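Side-chain contact in twitching motility pilus retraction protein (Geobacter sulfurreducens PCA, PDB 5ZFQ), which probably hydrolyses ATP as a ring-shaped hexameric motor that drives retraction of type IV pili in twitching motility: residues Y273-P276 with Q277-Q281. Sequence-based numbering, arbitrary orientation.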
loop_
_atom_site.group_PDB
_atom_site.type_symbol
_atom_site.label_atom_id
_atom_site.label_comp_id
_atom_site.label_asym_id
_atom_site.label_seq_id
_atom_site.Cartn_x
_atom_site.Cartn_y
_atom_site.Cartn_z
ATOM N N TYR A 273 -19.349 -10.383 -5.044
ATOM C CA TYR A 273 -20.546 -9.764 -5.629
ATOM C C TYR A 273 -20.579 -9.875 -7.172
ATOM O O TYR A 273 -21.648 -9.848 -7.795
ATOM C CB TYR A 273 -20.662 -8.287 -5.194
ATOM C CG TYR A 273 -19.510 -7.359 -5.590
ATOM C CD1 TYR A 273 -19.315 -6.975 -6.923
ATOM C CD2 TYR A 273 -18.641 -6.836 -4.624
ATOM C CE1 TYR A 273 -18.279 -6.122 -7.289
ATOM C CE2 TYR A 273 -17.599 -5.969 -4.973
ATOM C CZ TYR A 273 -17.423 -5.609 -6.310
ATOM O OH TYR A 273 -16.392 -4.753 -6.681
ATOM N N GLN A 274 -19.404 -10.005 -7.776
ATOM C CA GLN A 274 -19.283 -10.017 -9.223
ATOM C C GLN A 274 -19.307 -11.440 -9.802
ATOM O O GLN A 274 -19.509 -11.640 -10.996
ATOM C CB GLN A 274 -17.999 -9.291 -9.630
ATOM C CG GLN A 274 -17.876 -9.039 -11.123
ATOM C CD GLN A 274 -16.882 -7.935 -11.442
ATOM O OE1 GLN A 274 -16.259 -7.360 -10.533
ATOM N NE2 GLN A 274 -16.726 -7.630 -12.742
ATOM N N GLN A 275 -19.111 -12.426 -8.941
ATOM C CA GLN A 275 -19.030 -13.825 -9.367
ATOM C C GLN A 275 -20.301 -14.355 -10.075
ATOM O O GLN A 275 -20.180 -15.086 -11.072
ATOM C CB GLN A 275 -18.670 -14.716 -8.158
ATOM C CG GLN A 275 -17.263 -14.456 -7.633
ATOM C CD GLN A 275 -16.815 -15.461 -6.596
ATOM O OE1 GLN A 275 -17.604 -16.266 -6.094
ATOM N NE2 GLN A 275 -15.529 -15.431 -6.283
ATOM N N PRO A 276 -21.511 -14.006 -9.573
ATOM C CA PRO A 276 -22.713 -14.310 -10.365
ATOM C C PRO A 276 -22.745 -13.669 -11.770
ATOM O O PRO A 276 -23.307 -14.285 -12.684
ATOM C CB PRO A 276 -23.844 -13.756 -9.490
ATOM C CG PRO A 276 -23.346 -13.918 -8.124
ATOM C CD PRO A 276 -21.880 -13.586 -8.207
ATOM N N GLN A 277 -22.170 -12.478 -11.949
ATOM C CA GLN A 277 -22.103 -11.893 -13.291
ATOM C C GLN A 277 -21.150 -12.684 -14.212
ATOM O O GLN A 277 -21.491 -13.021 -15.362
ATOM C CB GLN A 277 -21.643 -10.435 -13.261
ATOM C CG GLN A 277 -21.551 -9.885 -14.687
ATOM C CD GLN A 277 -20.847 -8.552 -14.816
ATOM O OE1 GLN A 277 -20.281 -8.032 -13.861
ATOM N NE2 GLN A 277 -20.885 -7.991 -16.015
ATOM N N VAL A 278 -19.954 -12.959 -13.693
ATOM C CA VAL A 278 -18.877 -13.529 -14.481
ATOM C C VAL A 278 -19.226 -14.938 -14.927
ATOM O O VAL A 278 -18.961 -15.318 -16.070
ATOM C CB VAL A 278 -17.561 -13.503 -13.692
ATOM C CG1 VAL A 278 -16.595 -14.583 -14.178
ATOM C CG2 VAL A 278 -16.940 -12.109 -13.793
ATOM N N ARG A 279 -19.858 -15.690 -14.034
ATOM C CA ARG A 279 -20.396 -16.995 -14.387
ATOM C C ARG A 279 -21.460 -16.916 -15.497
ATOM O O ARG A 279 -21.508 -17.776 -16.386
ATOM C CB ARG A 279 -20.995 -17.661 -13.150
ATOM C CG ARG A 279 -19.982 -18.210 -12.158
ATOM C CD ARG A 279 -20.675 -19.154 -11.205
ATOM N NE ARG A 279 -21.792 -18.500 -10.526
ATOM C CZ ARG A 279 -21.704 -17.986 -9.305
ATOM N NH1 ARG A 279 -20.546 -18.073 -8.646
ATOM N NH2 ARG A 279 -22.759 -17.397 -8.746
ATOM N N ALA A 280 -22.318 -15.896 -15.427
ATOM C CA ALA A 280 -23.355 -15.684 -16.437
ATOM C C ALA A 280 -22.708 -15.362 -17.768
ATOM O O ALA A 280 -23.113 -15.875 -18.803
ATOM C CB ALA A 280 -24.311 -14.571 -16.013
ATOM N N GLN A 281 -21.682 -14.519 -17.718
ATOM C CA GLN A 281 -20.874 -14.199 -18.882
ATOM C C GLN A 281 -20.191 -15.427 -19.471
ATOM O O GLN A 281 -20.251 -15.671 -20.692
ATOM C CB GLN A 281 -19.815 -13.167 -18.520
ATOM C CG GLN A 281 -20.245 -11.740 -18.750
ATOM C CD GLN A 281 -19.287 -10.765 -18.123
ATOM O OE1 GLN A 281 -18.986 -10.858 -16.927
ATOM N NE2 GLN A 281 -18.775 -9.836 -18.924
#
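Gln-274 and Gln-277 run alongside each other, both chains extended and pointing the same way, with their amide planes only 17° apart. Gln-277 OE1 comes no nearer than van der Waals range, 3.7 Å from Gln-274 NE2 and 3.8 Å from Gln-274 CG. The polar ends are drawn to other partners: Gln-274 NE2 bonds to Glu-238, while in the second subunit the carbonyl oxygen of His-255 accepts from Gln-277 NE2 and Arg-265 donates to Gln-277 OE1. With both halves of its amide gripped, the buried Gln-277 is fixed in rotation and ties this helix to the adjoining protomer. Val-278 also meets Gln-274, its CG2 4.2 Å from Gln-274 CG, the two side chains crossing at a slant.

The contact lies at the start of helix 275-285, which leads directly into strand 286-296 of the mixed sheet in the C-terminal half of the chain, which carries a sequence consistent with a Walker A P-loop and is expected to be the motor ATPase. Gln-274 O receives Val-278 N at 3.0 Å and, weakly, Gln-277 N; Arg-279 N follows with a nearly straight bond to Gln-275 O. Pro-276, which has no N-H to donate, fits in the first turn.

Arg-279 folds back over this opening turn. Its CG stands beside its own backbone N (chi1 -75°) and a bend at chi3 (-56°) turns the guanidinium over the backbone, one face covering Gln-275 O, which lies 3.7 Å from Arg-279 CZ. Arg-279 NH2 reaches the proline, 3.5 Å from Pro-276 CA and 3.6 Å from Pro-276 CG, whereas NH1 sits near Gln-275 CB and makes a long, weak ion pair with Asp-323. Gln-275 itself heads elsewhere, its NE2 bonding to Phe-270 O, and with Arg-279 it touches Val-267 of helix 259-268.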